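Local coordinates for cell division control protein (Pyrococcus abyssi, PDB 6RPP), which is an intein, a protein-splicing element that probably excises itself from a helicase precursor and joins the flanking host segments, at residues Ile49-Tyr54 against Ala66-Ala71; Glu23-Ala28 against Trp146-Gln151; Lys79-Lys84 against Val93-Pro98; Arg74-Lys79 against Tyr140-Pro145. The protein carries 2 engineered substitutions. All coordinates share one frame; numbering follows the deposited sequence. Where two conformers were deposited one is given.

Contact 1: Ile49-Tyr54 against Ala66-Ala71; sequences IDIEVY and ARANIA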
# COMPACT_ATOMS: atom_id res chain seq x y z
N ILE A 49 -10.68 9.40 7.21
CA ILE A 49 -9.43 9.88 7.81
C ILE A 49 -9.04 11.17 7.12
O ILE A 49 -9.60 11.55 6.08
CB ILE A 49 -8.23 8.92 7.67
CG1 ILE A 49 -8.10 8.50 6.22
CG2 ILE A 49 -8.32 7.77 8.57
CD1 ILE A 49 -6.82 7.65 6.01
N ASP A 50 -8.06 11.87 7.72
CA ASP A 50 -7.46 13.06 7.13
C ASP A 50 -5.97 13.10 7.48
O ASP A 50 -5.56 13.71 8.47
CB ASP A 50 -8.18 14.33 7.62
CG ASP A 50 -7.66 15.61 6.98
OD1 ASP A 50 -6.83 15.58 6.05
OD2 ASP A 50 -8.15 16.69 7.40
N ILE A 51 -5.13 12.48 6.65
CA ILE A 51 -3.71 12.43 6.94
C ILE A 51 -2.95 12.80 5.68
O ILE A 51 -3.50 12.84 4.58
CB ILE A 51 -3.28 11.04 7.45
CG1 ILE A 51 -3.46 10.01 6.36
CG2 ILE A 51 -4.13 10.63 8.64
CD1 ILE A 51 -3.01 8.65 6.79
N GLU A 52 -1.68 13.15 5.86
CA GLU A 52 -0.83 13.59 4.77
C GLU A 52 0.16 12.45 4.49
O GLU A 52 0.85 11.99 5.40
CB GLU A 52 -0.11 14.88 5.15
CG GLU A 52 0.72 15.45 4.03
CD GLU A 52 1.34 16.77 4.42
OE1 GLU A 52 1.05 17.78 3.74
OE2 GLU A 52 2.09 16.80 5.42
N VAL A 53 0.19 11.98 3.24
CA VAL A 53 1.09 10.89 2.85
C VAL A 53 1.98 11.48 1.78
O VAL A 53 1.79 12.65 1.39
CB VAL A 53 0.32 9.68 2.34
CG1 VAL A 53 -0.49 9.05 3.50
CG2 VAL A 53 -0.51 10.07 1.15
N TYR A 54 2.91 10.68 1.27
CA TYR A 54 3.69 11.04 0.09
C TYR A 54 3.25 10.15 -1.06
O TYR A 54 3.12 8.93 -0.89
CB TYR A 54 5.20 10.85 0.34
CG TYR A 54 5.78 11.93 1.23
CD1 TYR A 54 6.07 13.19 0.71
CD2 TYR A 54 6.01 11.69 2.58
CE1 TYR A 54 6.57 14.17 1.52
CE2 TYR A 54 6.53 12.66 3.38
CZ TYR A 54 6.82 13.89 2.84
OH TYR A 54 7.34 14.88 3.63
N ALA A 66 0.32 14.46 -0.31
CA ALA A 66 -1.04 14.31 -0.77
C ALA A 66 -1.87 13.86 0.41
O ALA A 66 -1.33 13.42 1.43
CB ALA A 66 -1.12 13.32 -1.96
N ARG A 67 -3.18 14.08 0.33
CA ARG A 67 -4.06 13.70 1.44
C ARG A 67 -4.71 12.33 1.19
O ARG A 67 -5.11 12.01 0.06
CB ARG A 67 -5.12 14.78 1.67
CG ARG A 67 -4.55 16.05 2.38
CD ARG A 67 -4.43 15.88 3.93
NE ARG A 67 -3.62 16.92 4.59
CZ ARG A 67 -3.47 17.07 5.91
NH1 ARG A 67 -4.07 16.23 6.77
NH2 ARG A 67 -2.71 18.05 6.39
N ALA A 68 -4.77 11.49 2.23
CA ALA A 68 -5.55 10.27 2.19
C ALA A 68 -6.83 10.49 2.98
O ALA A 68 -6.79 11.14 4.03
CB ALA A 68 -4.76 9.09 2.80
N ASN A 69 -7.98 10.03 2.44
CA ASN A 69 -9.25 10.40 3.08
C ASN A 69 -10.16 9.23 3.46
O ASN A 69 -11.20 9.46 4.10
CB ASN A 69 -10.01 11.42 2.21
CG ASN A 69 -10.42 10.87 0.82
OD1 ASN A 69 -9.92 9.88 0.39
ND2 ASN A 69 -11.37 11.54 0.17
N ILE A 70 -9.81 7.99 3.11
CA ILE A 70 -10.56 6.82 3.59
C ILE A 70 -9.57 5.74 4.03
O ILE A 70 -8.56 5.47 3.37
CB ILE A 70 -11.49 6.24 2.49
CG1 ILE A 70 -12.51 7.27 1.99
CG2 ILE A 70 -12.16 4.95 2.97
CD1 ILE A 70 -13.68 7.42 2.89
N ALA A 71 -9.89 5.13 5.18
CA ALA A 71 -9.17 4.01 5.76
C ALA A 71 -10.00 2.74 5.56
O ALA A 71 -11.21 2.73 5.84
CB ALA A 71 -8.93 4.23 7.24
O HOH W 1 -7.99 14.10 3.71
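Strands 49-54 and 66-71 run antiparallel; the axes of these short segments approach to 4.6 Å, with 137° between their directions, and hydrogen-bonded pairs Ile-51/Ala-68 and Val-53/Ala-66 flank the non-hydrogen-bonded pair Glu-52/Arg-67. Val-53 N gives the shortest of the backbone bonds, 2.8 Å to Ala-66 O and nearly along the carbonyl axis. Toward the other end the ladder loosens: Ile-51 N to Ala-68 O is a weak bond, and Ile-49 N turns to Asn-69 O, 3.2 Å away, approaching from above the carbonyl plane, so the register slips by one residue there. This is the long, strongly twisted hairpin 44-56/63-75 of the intein's Hint fold, a mostly beta module. On one side Arg-67 bends at chi2 (-81°) to lay its guanidinium over the Glu-52 side chain, whose CB sits 4.0 Å from the plane, over its centre. Arg-67 NH1 forms a salt bridge of 2.9 Å with Asp-50 OD1, but the carboxylate and guanidinium planes stand 57° apart and the hydrogen bond within it is weak. A water donates both to Asp-50 OD1 and to Ala-68 O, tying the same carboxylate to the opposite backbone. The other side is apolar. Ile-51 CG1 lies 3.9 Å from Ala-68 CB, while Ile-49, with CG1 tucked between its backbone N and carbonyl carbon, sets CG1 3.6 Å from Ile-70 N and CG2 3.8 Å from Ala-71 CB. Helix 21-35 covers these isoleucines, and Asn-69 OD1 is held by Gln-151 NE2, at the end of the neighbouring segment 146-151.

Contact 2: Glu23-Ala28 against Trp146-Gln151; sequences EIVERA and WVYDLQ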
# COMPACT_ATOMS: atom_id res chain seq x y z
N GLU A 23 -2.29 0.59 12.53
CA GLU A 23 -2.59 1.55 13.60
C GLU A 23 -3.45 2.70 13.08
O GLU A 23 -4.43 3.12 13.74
CB GLU A 23 -1.27 2.05 14.18
CG GLU A 23 -1.42 3.15 15.25
CD GLU A 23 -0.13 3.41 15.98
OE1 GLU A 23 0.78 2.54 15.94
OE2 GLU A 23 -0.03 4.50 16.61
N ILE A 24 -3.04 3.31 11.98
CA ILE A 24 -3.81 4.39 11.34
C ILE A 24 -5.24 3.93 11.09
O ILE A 24 -6.21 4.64 11.43
CB ILE A 24 -3.15 4.82 10.01
CG1 ILE A 24 -1.76 5.40 10.24
CG2 ILE A 24 -4.04 5.78 9.21
CD1 ILE A 24 -0.98 5.54 8.92
N VAL A 25 -5.41 2.75 10.47
CA VAL A 25 -6.75 2.35 10.11
C VAL A 25 -7.60 2.00 11.33
O VAL A 25 -8.78 2.40 11.42
CB VAL A 25 -6.70 1.17 9.13
CG1 VAL A 25 -8.10 0.66 8.89
CG2 VAL A 25 -6.08 1.65 7.82
N GLU A 26 -7.06 1.18 12.25
CA GLU A 26 -7.88 0.74 13.37
C GLU A 26 -8.32 1.91 14.24
O GLU A 26 -9.45 1.90 14.75
CB GLU A 26 -7.12 -0.28 14.20
CG GLU A 26 -6.85 -1.60 13.45
CD GLU A 26 -8.11 -2.40 13.13
OE1 GLU A 26 -9.24 -2.09 13.63
OE2 GLU A 26 -7.95 -3.41 12.41
N ARG A 27 -7.48 2.95 14.39
CA ARG A 27 -7.91 4.11 15.16
C ARG A 27 -9.08 4.81 14.47
O ARG A 27 -10.01 5.29 15.14
CB ARG A 27 -6.74 5.08 15.35
CG ARG A 27 -7.07 6.35 16.14
CD ARG A 27 -5.85 7.28 16.13
NE ARG A 27 -6.14 8.63 16.62
CZ ARG A 27 -5.60 9.15 17.72
NH1 ARG A 27 -4.74 8.42 18.43
NH2 ARG A 27 -5.90 10.38 18.10
N ALA A 28 -9.02 4.89 13.14
CA ALA A 28 -10.08 5.56 12.41
C ALA A 28 -11.37 4.75 12.48
O ALA A 28 -12.47 5.32 12.59
CB ALA A 28 -9.65 5.76 10.96
N TRP A 146 -6.48 -9.70 9.22
CA TRP A 146 -6.94 -8.46 8.62
C TRP A 146 -5.88 -7.87 7.73
O TRP A 146 -4.69 -8.07 7.97
CB TRP A 146 -7.29 -7.43 9.70
CG TRP A 146 -8.35 -7.90 10.61
CD1 TRP A 146 -8.17 -8.35 11.90
CD2 TRP A 146 -9.75 -7.92 10.36
NE1 TRP A 146 -9.36 -8.71 12.43
CE2 TRP A 146 -10.36 -8.47 11.52
CE3 TRP A 146 -10.56 -7.59 9.26
CZ2 TRP A 146 -11.76 -8.61 11.65
CZ3 TRP A 146 -11.93 -7.74 9.37
CH2 TRP A 146 -12.52 -8.27 10.55
N VAL A 147 -6.31 -7.17 6.69
CA VAL A 147 -5.41 -6.39 5.84
C VAL A 147 -5.96 -4.97 5.66
O VAL A 147 -7.14 -4.70 5.94
CB VAL A 147 -5.19 -7.04 4.47
CG1 VAL A 147 -4.40 -8.38 4.69
CG2 VAL A 147 -6.50 -7.40 3.82
N TYR A 148 -5.11 -4.07 5.12
CA TYR A 148 -5.40 -2.64 5.27
C TYR A 148 -5.10 -1.86 3.99
O TYR A 148 -4.21 -2.21 3.22
CB TYR A 148 -4.54 -2.08 6.39
CG TYR A 148 -4.89 -2.73 7.72
CD1 TYR A 148 -5.95 -2.26 8.46
CD2 TYR A 148 -4.17 -3.86 8.20
CE1 TYR A 148 -6.28 -2.85 9.63
CE2 TYR A 148 -4.51 -4.47 9.42
CZ TYR A 148 -5.58 -3.94 10.11
OH TYR A 148 -5.91 -4.57 11.29
N ASP A 149 -5.77 -0.74 3.82
CA ASP A 149 -5.48 0.09 2.66
C ASP A 149 -5.91 1.51 3.00
O ASP A 149 -6.60 1.74 3.98
CB ASP A 149 -6.24 -0.42 1.44
CG ASP A 149 -5.79 0.21 0.13
OD1 ASP A 149 -4.61 0.65 0.08
OD2 ASP A 149 -6.64 0.24 -0.78
N LEU A 150 -5.48 2.46 2.16
CA LEU A 150 -5.88 3.85 2.28
C LEU A 150 -6.34 4.31 0.91
O LEU A 150 -5.90 3.78 -0.10
CB LEU A 150 -4.74 4.77 2.71
CG LEU A 150 -4.11 4.38 4.03
CD1 LEU A 150 -2.82 5.17 4.13
CD2 LEU A 150 -5.03 4.67 5.15
N GLN A 151 -7.22 5.30 0.88
CA GLN A 151 -7.58 5.95 -0.38
C GLN A 151 -6.85 7.27 -0.52
O GLN A 151 -6.88 8.10 0.39
CB GLN A 151 -9.08 6.18 -0.49
CG GLN A 151 -9.42 6.96 -1.77
CD GLN A 151 -10.89 7.16 -1.97
OE1 GLN A 151 -11.57 6.31 -2.52
NE2 GLN A 151 -11.40 8.30 -1.49
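Helix 23-28 crosses strand 146-151 almost perpendicularly, at 86°, with the two axes 8.8 Å apart. The tight part centres on Val-25, which points toward the strand and meets the Tyr-148 ring: Val-25 CB is 3.6 Å from Tyr-148 CD1, and Val-25 CG1 comes in at the ring's edge, in its plane, 3.7 Å from the same carbon. CG1 stands anti to the Val-25 backbone N, which leaves the other methyl, CG2, to face Leu-150 CD2 at 4.2 Å. Ile-24 CG2 reaches that same leucine methyl at 4.3 Å, so Leu-150 touches both helix residues loosely. The partly exposed side of the contact is polar. Glu-26, bent at chi2, brings its carboxylate to the hydroxyl end of the tyrosine, where Tyr-148 OH donates to Glu-26 OE2 at 2.6 Å. The bond uses the anti lone pair of OE2, and carboxylate and ring planes stand 81° apart. Glu-26 OE1 makes a salt bridge with Lys-73, so the neighbouring positive charge probably keeps this acid ionised while it grips the phenol. The helix thus lies across the sheet of the Hint domain: Val-25 also touches Ala-71 and Lys-73 of strand 63-75, Ile-24 reaches Ile-51 of strand 44-56, Leu-150 backs onto Phe-158 of strand 157-160, and strand 146-151 forms that sheet's edge beside strand 63-75.

Contact 3: Lys79-Lys84 against Val93-Pro98; sequences KMMLVK and VTPTHP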
# COMPACT_ATOMS: atom_id res chain seq x y z
N LYS A 79 -4.22 -16.65 1.49
CA LYS A 79 -2.78 -16.59 1.22
C LYS A 79 -2.38 -15.14 1.06
O LYS A 79 -3.18 -14.32 0.60
CB LYS A 79 -2.35 -17.39 -0.08
CG LYS A 79 -2.78 -18.84 0.02
CD LYS A 79 -2.27 -19.72 -1.09
CE LYS A 79 -2.14 -21.18 -0.61
NZ LYS A 79 -1.92 -21.33 0.87
N MET A 80 -1.13 -14.82 1.44
CA MET A 80 -0.53 -13.51 1.24
C MET A 80 0.82 -13.66 0.54
O MET A 80 1.32 -14.76 0.36
CB MET A 80 -0.35 -12.74 2.58
CG MET A 80 -1.62 -12.44 3.42
SD MET A 80 -2.43 -10.97 2.74
CE MET A 80 -1.28 -9.66 3.30
N MET A 81 1.39 -12.53 0.08
CA MET A 81 2.66 -12.56 -0.63
C MET A 81 3.65 -11.61 0.02
O MET A 81 3.32 -10.45 0.28
CB MET A 81 2.53 -12.17 -2.13
CG MET A 81 1.59 -12.97 -2.96
SD MET A 81 2.49 -14.43 -3.36
CE MET A 81 1.40 -15.20 -4.56
N LEU A 82 4.87 -12.07 0.21
CA LEU A 82 5.97 -11.20 0.62
C LEU A 82 6.73 -10.85 -0.64
O LEU A 82 7.23 -11.75 -1.33
CB LEU A 82 6.87 -11.90 1.65
CG LEU A 82 8.28 -11.35 1.84
CD1 LEU A 82 8.19 -9.96 2.46
CD2 LEU A 82 9.11 -12.31 2.69
N VAL A 83 6.89 -9.56 -0.90
CA VAL A 83 7.57 -9.08 -2.10
C VAL A 83 8.85 -8.43 -1.66
O VAL A 83 8.82 -7.57 -0.77
CB VAL A 83 6.69 -8.09 -2.87
CG1 VAL A 83 7.46 -7.47 -4.08
CG2 VAL A 83 5.46 -8.79 -3.31
N LYS A 84 9.98 -8.88 -2.21
CA LYS A 84 11.28 -8.34 -1.85
C LYS A 84 11.97 -7.81 -3.10
O LYS A 84 11.93 -8.47 -4.15
CB LYS A 84 12.19 -9.40 -1.19
CG LYS A 84 11.64 -9.99 0.12
CD LYS A 84 12.54 -11.14 0.58
CE LYS A 84 13.88 -10.64 1.05
NZ LYS A 84 14.70 -11.81 1.59
N VAL A 93 1.68 -8.25 1.07
CA VAL A 93 0.48 -7.76 0.40
C VAL A 93 -0.43 -8.91 0.03
O VAL A 93 -0.01 -10.08 -0.05
CB VAL A 93 0.79 -6.94 -0.87
CG1 VAL A 93 1.72 -5.74 -0.54
CG2 VAL A 93 1.51 -7.81 -1.89
N THR A 94 -1.71 -8.57 -0.27
CA THR A 94 -2.59 -9.59 -0.79
C THR A 94 -2.16 -10.00 -2.21
O THR A 94 -1.49 -9.25 -2.94
CB THR A 94 -4.04 -9.11 -0.82
OG1 THR A 94 -4.12 -8.00 -1.72
CG2 THR A 94 -4.50 -8.67 0.56
N PRO A 95 -2.55 -11.19 -2.65
CA PRO A 95 -2.06 -11.65 -3.96
C PRO A 95 -2.54 -10.80 -5.12
O PRO A 95 -1.84 -10.72 -6.14
CB PRO A 95 -2.62 -13.08 -4.05
CG PRO A 95 -2.72 -13.51 -2.58
CD PRO A 95 -3.19 -12.28 -1.86
N THR A 96 -3.70 -10.14 -5.02
CA THR A 96 -4.16 -9.29 -6.12
C THR A 96 -3.77 -7.83 -5.96
O THR A 96 -4.12 -7.04 -6.83
CB THR A 96 -5.70 -9.36 -6.30
OG1 THR A 96 -6.39 -8.92 -5.11
CG2 THR A 96 -6.12 -10.77 -6.61
N HIS A 97 -3.00 -7.49 -4.93
CA HIS A 97 -2.57 -6.11 -4.76
C HIS A 97 -1.70 -5.70 -5.94
O HIS A 97 -0.70 -6.38 -6.22
CB HIS A 97 -1.78 -6.01 -3.46
CG HIS A 97 -1.24 -4.65 -3.19
ND1 HIS A 97 -1.96 -3.69 -2.53
CD2 HIS A 97 -0.03 -4.10 -3.49
CE1 HIS A 97 -1.25 -2.57 -2.50
NE2 HIS A 97 -0.06 -2.81 -3.02
N PRO A 98 -1.99 -4.58 -6.63
CA PRO A 98 -1.21 -4.22 -7.81
C PRO A 98 -0.02 -3.35 -7.47
O PRO A 98 -0.04 -2.56 -6.53
CB PRO A 98 -2.21 -3.47 -8.68
CG PRO A 98 -3.17 -2.88 -7.73
CD PRO A 98 -3.25 -3.83 -6.54
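The His-97 ring has Pro-98 CD over one face, 3.9 Å above its plane and displaced toward the rim, and it also meets the Phe-99 ring edge-to-face. His-97 is the last residue of a type I turn that starts at Thr-94 and is closed by the bond from His-97 N to Thr-94 O. The sequence Thr-Pro-Thr-His matches the TxxH signature of intein block B, whose threonine and histidine probably activate the amino-terminal splice junction. Consistent with this, Thr-94 OG1 bonds Ala-2 O and Ala-4 N. Just before the turn, Val-93 joins Met-81 in an antiparallel hydrogen-bonded pair: Met-81 N reaches Val-93 O at 2.8 Å, nearly along the carbonyl axis, and Val-93 N reaches Met-81 O at 2.9 Å in the carbonyl plane. Met-80, bent at chi2 and chi3, curls back over the start of the motif, its SD 3.8 Å from Thr-94 CG2 and its CE 3.5 Å from Val-93 C. The Pro-95 ring sits against the carbonyl before Met-80, CD 3.2 Å from Lys-79 O, while Met-81 CG lies 4.0 Å from Pro-95 CA. Beyond the pair, Val-83 CG2 and Val-93 CG2 meet at 4.3 Å. Strand 80-85 lies between strands 90-93 and 128-140 in the six-stranded sheet, and the turn then leads into strand 98-103, where Pro-98 touches His-166 of strand 163-166.

Contact 4: Arg74-Lys79 against Tyr140-Pro145; sequences RTAPKK and YEPKDP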
# COMPACT_ATOMS: atom_id res chain seq x y z
N ARG A 74 -9.99 -4.92 5.82
CA ARG A 74 -10.64 -5.99 5.09
C ARG A 74 -10.19 -7.34 5.63
O ARG A 74 -9.07 -7.48 6.13
CB ARG A 74 -10.38 -5.93 3.56
CG ARG A 74 -10.91 -4.64 2.90
CD ARG A 74 -11.19 -4.85 1.41
NE ARG A 74 -11.11 -3.60 0.65
CZ ARG A 74 -12.16 -2.97 0.13
NH1 ARG A 74 -13.37 -3.48 0.27
NH2 ARG A 74 -11.99 -1.84 -0.54
N THR A 75 -11.05 -8.34 5.48
CA THR A 75 -10.65 -9.69 5.84
C THR A 75 -9.43 -10.13 5.01
O THR A 75 -9.40 -9.99 3.78
CB THR A 75 -11.83 -10.65 5.61
OG1 THR A 75 -12.95 -10.19 6.37
CG2 THR A 75 -11.50 -12.06 6.04
N ALA A 76 -8.46 -10.69 5.69
CA ALA A 76 -7.30 -11.20 4.97
C ALA A 76 -7.70 -12.37 4.07
O ALA A 76 -8.54 -13.22 4.44
CB ALA A 76 -6.23 -11.64 5.96
N PRO A 77 -7.11 -12.47 2.89
CA PRO A 77 -7.28 -13.68 2.08
C PRO A 77 -6.59 -14.92 2.69
O PRO A 77 -5.88 -14.82 3.71
CB PRO A 77 -6.66 -13.28 0.74
CG PRO A 77 -5.62 -12.27 1.08
CD PRO A 77 -6.25 -11.44 2.23
N LYS A 78 -6.82 -16.09 2.09
CA LYS A 78 -6.28 -17.30 2.64
C LYS A 78 -4.77 -17.35 2.50
O LYS A 78 -4.09 -18.02 3.29
CB LYS A 78 -6.95 -18.50 1.96
CG LYS A 78 -8.45 -18.66 2.26
CD LYS A 78 -8.70 -18.92 3.75
CE LYS A 78 -10.08 -19.56 4.01
NZ LYS A 78 -10.30 -19.82 5.49
N LYS A 79 -4.22 -16.65 1.49
CA LYS A 79 -2.78 -16.59 1.22
C LYS A 79 -2.38 -15.14 1.06
O LYS A 79 -3.18 -14.32 0.60
CB LYS A 79 -2.35 -17.39 -0.08
CG LYS A 79 -2.78 -18.84 0.02
CD LYS A 79 -2.27 -19.72 -1.09
CE LYS A 79 -2.14 -21.18 -0.61
NZ LYS A 79 -1.92 -21.33 0.87
N TYR A 140 2.84 -16.83 1.76
CA TYR A 140 2.76 -17.36 3.11
C TYR A 140 1.29 -17.34 3.53
O TYR A 140 0.44 -16.71 2.89
CB TYR A 140 3.68 -16.54 4.06
CG TYR A 140 3.18 -15.12 4.28
CD1 TYR A 140 3.43 -14.11 3.36
CD2 TYR A 140 2.40 -14.81 5.40
CE1 TYR A 140 2.95 -12.79 3.55
CE2 TYR A 140 1.90 -13.50 5.61
CZ TYR A 140 2.18 -12.49 4.67
OH TYR A 140 1.62 -11.27 4.88
N GLU A 141 0.99 -18.06 4.58
CA GLU A 141 -0.37 -18.05 5.13
C GLU A 141 -0.37 -17.11 6.32
O GLU A 141 0.48 -17.23 7.20
CB GLU A 141 -0.77 -19.45 5.58
CG GLU A 141 -0.93 -20.40 4.41
CD GLU A 141 -0.30 -21.75 4.68
OE1 GLU A 141 0.95 -21.84 4.62
OE2 GLU A 141 -1.06 -22.70 4.97
N PRO A 142 -1.27 -16.12 6.35
CA PRO A 142 -1.17 -15.08 7.37
C PRO A 142 -1.58 -15.54 8.76
O PRO A 142 -2.50 -16.35 8.95
CB PRO A 142 -2.10 -14.00 6.85
CG PRO A 142 -3.11 -14.74 6.01
CD PRO A 142 -2.31 -15.84 5.34
N LYS A 143 -0.88 -14.96 9.74
CA LYS A 143 -1.30 -15.09 11.13
C LYS A 143 -2.31 -14.02 11.49
O LYS A 143 -3.11 -14.26 12.39
CB LYS A 143 -0.08 -14.98 12.06
CG LYS A 143 0.80 -16.22 11.96
CD LYS A 143 2.08 -16.10 12.76
CE LYS A 143 2.86 -17.41 12.72
NZ LYS A 143 3.09 -17.86 11.31
N ASP A 144 -2.22 -12.85 10.88
CA ASP A 144 -3.10 -11.73 11.18
C ASP A 144 -4.27 -11.78 10.20
O ASP A 144 -4.05 -11.82 8.98
CB ASP A 144 -2.29 -10.43 11.01
CG ASP A 144 -3.03 -9.20 11.36
OD1 ASP A 144 -4.28 -9.18 11.47
OD2 ASP A 144 -2.31 -8.17 11.45
N PRO A 145 -5.49 -11.84 10.67
CA PRO A 145 -6.63 -12.09 9.76
C PRO A 145 -7.22 -10.81 9.16
O PRO A 145 -8.30 -10.89 8.54
CB PRO A 145 -7.63 -12.80 10.66
CG PRO A 145 -7.44 -12.09 11.97
CD PRO A 145 -5.91 -11.95 12.09
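Two connecting segments run side by side here as they pass between the four-stranded and six-stranded sheets: from the end of strand 63-75, residues 76-79 lead to strand 80-85, and from Tyr-140, the end of strand 128-140, residues 141-145 lead to strand 146-151. They travel in opposite directions, and a single backbone hydrogen bond joins them. Ala-76 N donates to Pro-145 O at 2.9 Å; the N-H points almost straight at the oxygen (170°), yet it approaches from above the carbonyl plane, not along a lone pair. The Ala-76 methyl faces the opposite backbone and sits 3.4 Å from the same Pro-145 O. Pro-142 CG is a looser neighbour, 4.4 Å from Ala-76 CB. Pro-142 points toward the first segment and lays its ring against two successive carbonyls: CG is 3.6 Å from Pro-77 O, and CD is 3.5 Å from Lys-78 O. At the far end the side chains of Lys-79 and Glu-141 lie alongside each other, pointing the same way. The lysine bends at chi4 (-27°), so that Lys-79 NZ ends 3.8 Å from Glu-141 CG. The carboxylate oxygen Glu-141 OE2 stays 4.4 Å from Lys-79 NZ, beyond a salt bridge, and Lys-79 NZ also has a long, weak ion pair with Glu-139. None of the touching residues is buried, so the charges lie at the surface. Two antiparallel crossings between the two sheets are consistent with the pseudo-twofold Hint fold, in which two similar halves exchange strands.

In the fold
Contact 2 is the most buried, contacts 1 and 3 are partly buried, and contact 4 lies on the surface. Contacts 1 and 2 work on the same four-stranded sheet and touch through Gln-151, which bonds to Ile-70 and Asn-69, and through Ile-49 packed on Ala-28; one builds a hairpin by backbone ladder and the other packs a helix over it. Contact 3 belongs to the six-stranded sheet, about 22 Å from contact 1 between centres. Contact 4 spans both sheets: it shares Lys-79 with contact 3, and Arg-74 O meets Val-147 N of contact 2. Apolar packing dominates the buried parts, with one tyrosine-glutamate bond in contact 2, while charged pairs fall mainly at the partly exposed and surface places.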